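PDB 4Q8K: alginase from Pseudoalteromonas, which cleaves alginate as a lyase of polysaccharide lyase family 18, presumably by the beta-elimination common to alginate lyases. Local coordinates for residues S168-V173 with H189-K194; F172-A177 with F319-Q324; Q203-F208 with N291-V296. All coordinates share one frame; numbering follows the deposited sequence.

Contact 1: S168-V173 with H189-K194; sequences STLVFV and HEYKVK
Phe172 and His189 mark the nearest approach of two strands, their CA atoms 5.4 Å apart. The axes of strands 169-172 and 189-193 come within 7.5 Å and run at 122° to each other, neither parallel nor antiparallel. The strands belong to different antiparallel sheets and the contact is buried, consistent with packing between the sheets of a beta-sandwich, as in the jelly-roll fold of alginate lyases of the concanavalin-like clan. Three rings, Phe172, His189 and Tyr191, form an aromatic cluster that fills much of the interface. Phe172 turns an edge toward the face of His189, an edge-to-face pair with ring centroids 5.9 Å apart. With Tyr191 the meeting is rim to rim: CE1 of Phe172 reaches CD2 of Tyr191 at 3.6 Å, the latter lying near the plane of the Phe172 ring, and neither ring covers the other's face. The Phe172 CD1 atom also comes to 3.2 Å from the backbone O of His189, packing the ring against the opposing main chain. Farther along, Leu170 crosses Tyr191 obliquely and brings CD2 to 4.2 Å from Tyr191 CE2, while Phe319 covers Leu170 from strand 316-319. Pro163 lies against both His189 and Tyr191, extending the apolar surroundings of the cluster. One polar bond joins the two segments, at the end of strand 169-172, just before helix 174-177. His189 has CG anti to the backbone N (chi1 -155°). Its ND1 accepts from the backbone N of Val173, the N-cap residue, at 3.0 Å; the bond is nearly straight (164° at the hydrogen), and the donor nitrogen sits practically in the imidazole plane.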
loop_
_atom_site.group_PDB
_atom_site.type_symbol
_atom_site.label_atom_id
_atom_site.label_comp_id
_atom_site.label_asym_id
_atom_site.label_seq_id
_atom_site.Cartn_x
_atom_site.Cartn_y
_atom_site.Cartn_z
ATOM N N SER A 168 -10.694 -16.670 5.157
ATOM C CA SER A 168 -9.927 -15.934 6.152
ATOM C C SER A 168 -8.594 -15.339 5.652
ATOM O O SER A 168 -7.830 -14.829 6.427
ATOM C CB SER A 168 -9.678 -16.825 7.363
ATOM O OG SER A 168 -10.862 -17.370 7.854
ATOM N N THR A 169 -8.340 -15.389 4.352
ATOM C CA THR A 169 -7.044 -14.968 3.819
ATOM C C THR A 169 -7.152 -14.144 2.536
ATOM O O THR A 169 -7.887 -14.503 1.619
ATOM C CB THR A 169 -6.148 -16.184 3.529
ATOM O OG1 THR A 169 -6.227 -17.120 4.611
ATOM C CG2 THR A 169 -4.706 -15.749 3.336
ATOM N N LEU A 170 -6.419 -13.033 2.483
ATOM C CA LEU A 170 -6.293 -12.256 1.257
ATOM C C LEU A 170 -4.860 -12.351 0.745
ATOM O O LEU A 170 -3.907 -12.140 1.498
ATOM C CB LEU A 170 -6.655 -10.788 1.490
ATOM C CG LEU A 170 -8.092 -10.465 1.911
ATOM C CD1 LEU A 170 -8.222 -8.989 2.224
ATOM C CD2 LEU A 170 -9.079 -10.864 0.821
ATOM N N VAL A 171 -4.709 -12.682 -0.533
ATOM C CA VAL A 171 -3.385 -12.755 -1.146
ATOM C C VAL A 171 -3.313 -11.815 -2.334
ATOM O O VAL A 171 -4.065 -11.966 -3.293
ATOM C CB VAL A 171 -3.054 -14.181 -1.619
ATOM C CG1 VAL A 171 -1.844 -14.157 -2.549
ATOM C CG2 VAL A 171 -2.816 -15.094 -0.425
ATOM N N PHE A 172 -2.405 -10.847 -2.267
ATOM C CA PHE A 172 -2.269 -9.847 -3.320
ATOM C C PHE A 172 -1.003 -10.100 -4.123
ATOM O O PHE A 172 0.107 -10.022 -3.594
ATOM C CB PHE A 172 -2.253 -8.433 -2.733
ATOM C CG PHE A 172 -3.486 -8.097 -1.924
ATOM C CD1 PHE A 172 -4.639 -7.640 -2.550
ATOM C CD2 PHE A 172 -3.496 -8.255 -0.550
ATOM C CE1 PHE A 172 -5.776 -7.333 -1.818
ATOM C CE2 PHE A 172 -4.639 -7.949 0.187
ATOM C CZ PHE A 172 -5.769 -7.494 -0.446
ATOM N N VAL A 173 -1.186 -10.407 -5.406
ATOM C CA VAL A 173 -0.092 -10.823 -6.272
ATOM C C VAL A 173 -0.124 -10.028 -7.576
ATOM O O VAL A 173 -0.677 -10.479 -8.581
ATOM C CB VAL A 173 -0.203 -12.316 -6.578
ATOM C CG1 VAL A 173 0.392 -13.142 -5.439
ATOM C CG2 VAL A 173 -1.678 -12.697 -6.814
ATOM N N HIS A 189 -2.482 -5.035 -7.208
ATOM C CA HIS A 189 -3.563 -5.932 -6.831
ATOM C C HIS A 189 -4.063 -5.349 -5.513
ATOM O O HIS A 189 -3.374 -5.441 -4.502
ATOM C CB HIS A 189 -3.037 -7.334 -6.619
ATOM C CG HIS A 189 -4.070 -8.400 -6.810
ATOM N ND1 HIS A 189 -3.844 -9.715 -6.486
ATOM C CD2 HIS A 189 -5.337 -8.335 -7.288
ATOM C CE1 HIS A 189 -4.925 -10.430 -6.770
ATOM N NE2 HIS A 189 -5.841 -9.616 -7.259
ATOM N N GLU A 190 -5.246 -4.740 -5.530
ATOM C CA GLU A 190 -5.597 -3.775 -4.499
ATOM C C GLU A 190 -7.107 -3.605 -4.347
ATOM O O GLU A 190 -7.865 -3.768 -5.315
ATOM C CB GLU A 190 -4.980 -2.447 -4.927
ATOM C CG GLU A 190 -5.084 -1.287 -3.980
ATOM C CD GLU A 190 -4.357 -0.085 -4.545
ATOM O OE1 GLU A 190 -4.919 0.606 -5.427
ATOM O OE2 GLU A 190 -3.212 0.153 -4.123
ATOM N N TYR A 191 -7.535 -3.269 -3.131
ATOM C CA TYR A 191 -8.919 -2.881 -2.886
ATOM C C TYR A 191 -8.966 -1.381 -2.618
ATOM O O TYR A 191 -8.036 -0.826 -2.031
ATOM C CB TYR A 191 -9.481 -3.609 -1.666
ATOM C CG TYR A 191 -9.843 -5.062 -1.872
ATOM C CD1 TYR A 191 -10.971 -5.422 -2.602
ATOM C CD2 TYR A 191 -9.079 -6.076 -1.305
ATOM C CE1 TYR A 191 -11.312 -6.745 -2.769
ATOM C CE2 TYR A 191 -9.406 -7.400 -1.472
ATOM C CZ TYR A 191 -10.527 -7.730 -2.204
ATOM O OH TYR A 191 -10.853 -9.052 -2.375
ATOM N N LYS A 192 -10.050 -0.726 -3.031
ATOM C CA LYS A 192 -10.212 0.703 -2.795
ATOM C C LYS A 192 -11.633 1.039 -2.346
ATOM O O LYS A 192 -12.596 0.467 -2.845
ATOM C CB LYS A 192 -9.873 1.497 -4.059
ATOM C CG LYS A 192 -10.668 1.055 -5.287
ATOM C CD LYS A 192 -10.436 1.969 -6.477
ATOM C CE LYS A 192 -11.248 1.480 -7.690
ATOM N NZ LYS A 192 -11.063 2.385 -8.865
ATOM N N VAL A 193 -11.768 1.964 -1.400
ATOM C CA VAL A 193 -13.099 2.418 -1.023
ATOM C C VAL A 193 -13.809 2.955 -2.261
ATOM O O VAL A 193 -13.272 3.799 -2.982
ATOM C CB VAL A 193 -13.043 3.504 0.068
ATOM C CG1 VAL A 193 -14.437 4.068 0.354
ATOM C CG2 VAL A 193 -12.405 2.957 1.354
ATOM N N LYS A 194 -15.024 2.521 -2.485
ATOM C CA LYS A 194 -15.724 2.908 -3.682
ATOM C C LYS A 194 -16.098 4.354 -3.786
ATOM O O LYS A 194 -16.313 5.002 -2.820
ATOM C CB LYS A 194 -16.917 2.007 -3.887
ATOM C CG LYS A 194 -18.065 2.318 -2.982
ATOM C CD LYS A 194 -19.281 1.461 -3.309
ATOM C CE LYS A 194 -19.059 0.021 -2.984
ATOM N NZ LYS A 194 -20.259 -0.784 -3.272
#

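Contact 2: F172-A177 with F319-Q324; sequences FVPLEA and FGNYLQ
Phe172 and Asn321 face each other with CA atoms 5.6 Å apart, where the turn from strand 169-172 into helix 174-177 meets the corner at Gly320; the touching parts run only 18° apart in direction. The contact spans the two sheets of the beta-sandwich at the point where the short helix leaves one of them. Gly320 presents its CA to the Phe172 ring in a CH-pi contact, 3.5 Å from the ring centroid and 8° off the normal, hence almost exactly over the centre of one face. With no side chain on Gly320, its CA can lie directly on the ring. At the ring's far end, CZ of Phe172 touches CE2 of Phe319 at 3.9 Å, the two ring planes meeting at a steep angle. Asn321 has CG anti to its backbone N (chi1 179°), and its side chain crosses that of Pro174 at about a right angle, with ND2 lying 3.2 Å from Pro174 CD. The same ND2 makes a weak hydrogen bond to Phe172 O, but the amide is held more firmly by Thr222 at OD1, in the neighbouring strand 221-228, and by Ser355 at ND2, at the start of strand 355-368 in the other sheet. Leu323 continues the apolar seam, placing CB against Pro174 CG and touching Leu175 through CD2, the two CD2 atoms 3.6 Å apart.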
loop_
_atom_site.group_PDB
_atom_site.type_symbol
_atom_site.label_atom_id
_atom_site.label_comp_id
_atom_site.label_asym_id
_atom_site.label_seq_id
_atom_site.Cartn_x
_atom_site.Cartn_y
_atom_site.Cartn_z
ATOM N N PHE A 172 -2.405 -10.847 -2.267
ATOM C CA PHE A 172 -2.269 -9.847 -3.320
ATOM C C PHE A 172 -1.003 -10.100 -4.123
ATOM O O PHE A 172 0.107 -10.022 -3.594
ATOM C CB PHE A 172 -2.253 -8.433 -2.733
ATOM C CG PHE A 172 -3.486 -8.097 -1.924
ATOM C CD1 PHE A 172 -4.639 -7.640 -2.550
ATOM C CD2 PHE A 172 -3.496 -8.255 -0.550
ATOM C CE1 PHE A 172 -5.776 -7.333 -1.818
ATOM C CE2 PHE A 172 -4.639 -7.949 0.187
ATOM C CZ PHE A 172 -5.769 -7.494 -0.446
ATOM N N VAL A 173 -1.186 -10.407 -5.406
ATOM C CA VAL A 173 -0.092 -10.823 -6.272
ATOM C C VAL A 173 -0.124 -10.028 -7.576
ATOM O O VAL A 173 -0.677 -10.479 -8.581
ATOM C CB VAL A 173 -0.203 -12.316 -6.578
ATOM C CG1 VAL A 173 0.392 -13.142 -5.439
ATOM C CG2 VAL A 173 -1.678 -12.697 -6.814
ATOM N N PRO A 174 0.450 -8.824 -7.559
ATOM C CA PRO A 174 0.419 -7.911 -8.705
ATOM C C PRO A 174 1.176 -8.449 -9.931
ATOM O O PRO A 174 0.841 -8.055 -11.048
ATOM C CB PRO A 174 1.082 -6.646 -8.156
ATOM C CG PRO A 174 1.954 -7.147 -7.041
ATOM C CD PRO A 174 1.159 -8.236 -6.405
ATOM N N LEU A 175 2.148 -9.334 -9.736
ATOM C CA LEU A 175 2.828 -9.939 -10.885
ATOM C C LEU A 175 1.883 -10.835 -11.671
ATOM O O LEU A 175 2.150 -11.162 -12.831
ATOM C CB LEU A 175 4.048 -10.752 -10.453
ATOM C CG LEU A 175 5.187 -9.990 -9.772
ATOM C CD1 LEU A 175 6.197 -10.970 -9.197
ATOM C CD2 LEU A 175 5.843 -8.984 -10.721
ATOM N N GLU A 176 0.814 -11.290 -11.034
ATOM C CA GLU A 176 -0.214 -12.098 -11.687
ATOM C C GLU A 176 -1.437 -11.261 -12.096
ATOM O O GLU A 176 -1.917 -11.334 -13.214
ATOM C CB GLU A 176 -0.607 -13.284 -10.807
ATOM C CG GLU A 176 0.564 -14.133 -10.370
ATOM C CD GLU A 176 0.214 -15.183 -9.341
ATOM O OE1 GLU A 176 -0.755 -15.904 -9.576
ATOM O OE2 GLU A 176 0.887 -15.309 -8.305
ATOM N N ALA A 177 -1.925 -10.431 -11.172
ATOM C CA ALA A 177 -3.079 -9.586 -11.469
ATOM C C ALA A 177 -2.741 -8.514 -12.493
ATOM O O ALA A 177 -3.554 -8.191 -13.371
ATOM C CB ALA A 177 -3.629 -8.956 -10.192
ATOM N N PHE A 319 -5.798 -0.729 0.000
ATOM C CA PHE A 319 -4.801 -1.620 0.586
ATOM C C PHE A 319 -4.622 -2.833 -0.311
ATOM O O PHE A 319 -5.511 -3.162 -1.098
ATOM C CB PHE A 319 -5.220 -2.036 1.999
ATOM C CG PHE A 319 -6.429 -2.922 2.031
ATOM C CD1 PHE A 319 -7.702 -2.373 2.003
ATOM C CD2 PHE A 319 -6.295 -4.292 2.089
ATOM C CE1 PHE A 319 -8.824 -3.190 2.028
ATOM C CE2 PHE A 319 -7.414 -5.117 2.116
ATOM C CZ PHE A 319 -8.677 -4.557 2.089
ATOM N N GLY A 320 -3.465 -3.476 -0.195
ATOM C CA GLY A 320 -3.117 -4.624 -1.013
ATOM C C GLY A 320 -1.640 -4.612 -1.357
ATOM O O GLY A 320 -0.780 -4.504 -0.483
ATOM N N ASN A 321 -1.328 -4.718 -2.640
ATOM C CA ASN A 321 0.067 -4.772 -3.033
ATOM C C ASN A 321 0.194 -4.031 -4.348
ATOM O O ASN A 321 -0.184 -4.551 -5.406
ATOM C CB ASN A 321 0.514 -6.236 -3.136
ATOM C CG ASN A 321 1.962 -6.390 -3.579
ATOM O OD1 ASN A 321 2.615 -5.422 -3.957
ATOM N ND2 ASN A 321 2.452 -7.621 -3.559
ATOM N N TYR A 322 0.666 -2.789 -4.263
ATOM C CA TYR A 322 0.908 -1.956 -5.433
ATOM C C TYR A 322 2.414 -1.900 -5.682
ATOM O O TYR A 322 3.117 -1.085 -5.095
ATOM C CB TYR A 322 0.356 -0.561 -5.161
ATOM C CG TYR A 322 0.477 0.447 -6.276
ATOM C CD1 TYR A 322 0.959 0.097 -7.532
ATOM C CD2 TYR A 322 0.115 1.771 -6.061
ATOM C CE1 TYR A 322 1.062 1.035 -8.539
ATOM C CE2 TYR A 322 0.220 2.721 -7.065
ATOM C CZ TYR A 322 0.698 2.340 -8.304
ATOM O OH TYR A 322 0.801 3.277 -9.308
ATOM N N LEU A 323 2.891 -2.782 -6.561
ATOM C CA LEU A 323 4.317 -2.943 -6.846
ATOM C C LEU A 323 4.860 -1.806 -7.717
ATOM O O LEU A 323 4.346 -1.541 -8.809
ATOM C CB LEU A 323 4.549 -4.296 -7.530
ATOM C CG LEU A 323 5.985 -4.818 -7.687
ATOM C CD1 LEU A 323 6.600 -5.129 -6.328
ATOM C CD2 LEU A 323 5.990 -6.060 -8.592
ATOM N N GLN A 324 5.895 -1.135 -7.210
ATOM C CA GLN A 324 6.431 0.078 -7.806
ATOM C C GLN A 324 7.521 -0.258 -8.817
ATOM O O GLN A 324 8.438 -1.014 -8.509
ATOM C CB GLN A 324 7.024 0.974 -6.713
ATOM C CG GLN A 324 6.027 1.352 -5.610
ATOM C CD GLN A 324 4.870 2.194 -6.138
ATOM O OE1 GLN A 324 3.721 1.741 -6.175
ATOM N NE2 GLN A 324 5.169 3.425 -6.539
#

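Contact 3: Q203-F208 with N291-V296; sequences QTYEVF and NNYGDV
Tyr205 and Glu206 pair antiparallel with Asn292 and Asn291, the last residues of strand 284-292 before the type I' turn (Asn292 to Asp295) of its hairpin with strand 295-300. Glu206 and Asn291 form the hydrogen-bonded pair, joined through both backbones, and their side chains add a third bond: Asn291 ND2 donates to Glu206 OE2 at 3.2 Å. This bond is fairly straight (162°), uses the anti lone pair of OE2 and leaves the donor's amide plane 80° from the carboxylate. In Asn291, CG is anti to the backbone N (chi1 172°); OD1 accepts from Gly294 N at 2.9 Å in an Asx motif, and ND2 also donates to Met201 O. One amide therefore ties strand, turn and the loop before strand 204-216 together. The carboxylate of Glu206 is gripped further by Tyr364 at OE1 and His227 at OE2. On the other face, Tyr205 meets Asn292 with its ring edge, CD1 lying 3.5 Å from OD1, ring and amide planes nearly perpendicular. Tyr293 folds back from the turn: one face of its ring covers the peptide between Thr204 and Tyr205, and CE2 touches Tyr205 CB at 3.5 Å. Strand 204-216 lies between strand 355-368, which pairs with Tyr205 through Glu367, and strand 284-292, beyond which the turn leads into strand 295-300.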
loop_
_atom_site.group_PDB
_atom_site.type_symbol
_atom_site.label_atom_id
_atom_site.label_comp_id
_atom_site.label_asym_id
_atom_site.label_seq_id
_atom_site.Cartn_x
_atom_site.Cartn_y
_atom_site.Cartn_z
ATOM N N GLN A 203 -13.855 13.953 7.594
ATOM C CA GLN A 203 -15.241 13.566 7.804
ATOM C C GLN A 203 -15.437 12.097 8.106
ATOM O O GLN A 203 -16.564 11.621 8.142
ATOM C CB GLN A 203 -16.101 13.963 6.605
ATOM C CG GLN A 203 -16.200 15.454 6.401
ATOM C CD GLN A 203 -17.071 15.802 5.225
ATOM O OE1 GLN A 203 -16.943 15.210 4.149
ATOM N NE2 GLN A 203 -17.983 16.753 5.421
ATOM N N THR A 204 -14.364 11.337 8.301
ATOM C CA THR A 204 -14.500 9.958 8.734
ATOM C C THR A 204 -13.602 9.536 9.844
ATOM O O THR A 204 -12.528 10.024 9.981
ATOM C CB THR A 204 -14.194 8.912 7.632
ATOM O OG1 THR A 204 -12.909 9.145 7.077
ATOM C CG2 THR A 204 -15.156 8.997 6.561
ATOM N N TYR A 205 -14.042 8.521 10.555
ATOM C CA TYR A 205 -13.209 7.785 11.458
ATOM C C TYR A 205 -13.043 6.381 10.862
ATOM O O TYR A 205 -13.983 5.670 10.749
ATOM C CB TYR A 205 -13.808 7.745 12.874
ATOM C CG TYR A 205 -13.004 6.931 13.829
ATOM C CD1 TYR A 205 -11.907 7.453 14.464
ATOM C CD2 TYR A 205 -13.316 5.632 14.062
ATOM C CE1 TYR A 205 -11.165 6.699 15.314
ATOM C CE2 TYR A 205 -12.569 4.875 14.899
ATOM C CZ TYR A 205 -11.502 5.421 15.518
ATOM O OH TYR A 205 -10.784 4.644 16.331
ATOM N N GLU A 206 -11.835 6.035 10.447
ATOM C CA GLU A 206 -11.544 4.725 9.883
ATOM C C GLU A 206 -10.447 4.025 10.615
ATOM O O GLU A 206 -9.485 4.621 10.990
ATOM C CB GLU A 206 -10.967 4.813 8.501
ATOM C CG GLU A 206 -11.707 5.534 7.476
ATOM C CD GLU A 206 -10.839 5.715 6.239
ATOM O OE1 GLU A 206 -10.865 4.816 5.416
ATOM O OE2 GLU A 206 -10.182 6.745 6.135
ATOM N N VAL A 207 -10.590 2.728 10.732
ATOM C CA VAL A 207 -9.546 1.902 11.299
ATOM C C VAL A 207 -9.348 0.701 10.387
ATOM O O VAL A 207 -10.309 -0.014 10.083
ATOM C CB VAL A 207 -9.939 1.385 12.692
ATOM C CG1 VAL A 207 -8.868 0.451 13.235
ATOM C CG2 VAL A 207 -10.186 2.555 13.654
ATOM N N PHE A 208 -8.114 0.491 9.932
ATOM C CA PHE A 208 -7.771 -0.718 9.201
ATOM C C PHE A 208 -6.677 -1.427 9.976
ATOM O O PHE A 208 -5.696 -0.803 10.388
ATOM C CB PHE A 208 -7.286 -0.393 7.782
ATOM C CG PHE A 208 -6.785 -1.596 7.014
ATOM C CD1 PHE A 208 -7.657 -2.366 6.273
ATOM C CD2 PHE A 208 -5.438 -1.948 7.031
ATOM C CE1 PHE A 208 -7.200 -3.475 5.552
ATOM C CE2 PHE A 208 -4.976 -3.047 6.333
ATOM C CZ PHE A 208 -5.862 -3.814 5.588
ATOM N N ASN A 291 -7.494 6.665 10.644
ATOM C CA ASN A 291 -7.780 8.025 10.249
ATOM C C ASN A 291 -8.827 8.572 11.195
ATOM O O ASN A 291 -10.005 8.277 11.037
ATOM C CB ASN A 291 -8.331 8.103 8.831
ATOM C CG ASN A 291 -8.822 9.495 8.490
ATOM O OD1 ASN A 291 -8.368 10.489 9.070
ATOM N ND2 ASN A 291 -9.762 9.578 7.561
ATOM N N ASN A 292 -8.393 9.347 12.178
ATOM C CA ASN A 292 -9.302 9.971 13.135
ATOM C C ASN A 292 -9.682 11.374 12.667
ATOM O O ASN A 292 -9.112 12.357 13.124
ATOM C CB ASN A 292 -8.640 10.026 14.518
ATOM C CG ASN A 292 -9.569 10.571 15.584
ATOM O OD1 ASN A 292 -10.779 10.647 15.383
ATOM N ND2 ASN A 292 -9.004 10.956 16.725
ATOM N N TYR A 293 -10.630 11.454 11.736
ATOM C CA TYR A 293 -11.098 12.728 11.193
ATOM C C TYR A 293 -9.960 13.663 10.765
ATOM O O TYR A 293 -9.971 14.863 11.061
ATOM C CB TYR A 293 -12.039 13.427 12.195
ATOM C CG TYR A 293 -13.270 12.606 12.524
ATOM C CD1 TYR A 293 -14.393 12.650 11.711
ATOM C CD2 TYR A 293 -13.301 11.775 13.641
ATOM C CE1 TYR A 293 -15.515 11.898 12.003
ATOM C CE2 TYR A 293 -14.425 11.024 13.944
ATOM C CZ TYR A 293 -15.527 11.086 13.115
ATOM O OH TYR A 293 -16.645 10.332 13.397
ATOM N N GLY A 294 -8.972 13.103 10.071
ATOM C CA GLY A 294 -7.909 13.904 9.490
ATOM C C GLY A 294 -6.579 13.741 10.201
ATOM O O GLY A 294 -5.549 14.192 9.709
ATOM N N ASP A 295 -6.601 13.109 11.370
ATOM C CA ASP A 295 -5.372 12.820 12.100
ATOM C C ASP A 295 -5.036 11.371 11.828
ATOM O O ASP A 295 -5.716 10.465 12.308
ATOM C CB ASP A 295 -5.552 13.047 13.608
ATOM C CG ASP A 295 -5.951 14.467 13.945
ATOM O OD1 ASP A 295 -5.649 15.385 13.164
ATOM O OD2 ASP A 295 -6.558 14.657 15.013
ATOM N N VAL A 296 -4.004 11.150 11.023
ATOM C CA VAL A 296 -3.705 9.804 10.548
ATOM C C VAL A 296 -2.525 9.205 11.293
ATOM O O VAL A 296 -1.470 9.821 11.382
ATOM C CB VAL A 296 -3.394 9.785 9.040
ATOM C CG1 VAL A 296 -2.936 8.400 8.614
ATOM C CG2 VAL A 296 -4.628 10.211 8.256
#

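How the contacts relate
Contacts 1 and 2 are buried and share Phe172 and Val173: the same chain segment is held against neighbouring strands 186-193 and 321-324 of the opposing sheet, themselves probably hydrogen-bonded through His189 O and Asn321 N, 2.9 Å apart. Contact 1 joins strands of two sheets; contact 2 sets the strand end and short helix 174-177 against strand 321-324. Rings and apolar groups dominate both, though contact 1 adds a nearly straight bond at the helix start and contact 2 only a weak one. Contact 3 is partly buried, about 25 Å from contact 2 between centres, and lies within one sheet; backbone pairing and a polar amide-carboxylate network replace the aromatic packing. Phe208 nevertheless links it to contact 2 by touching Phe319.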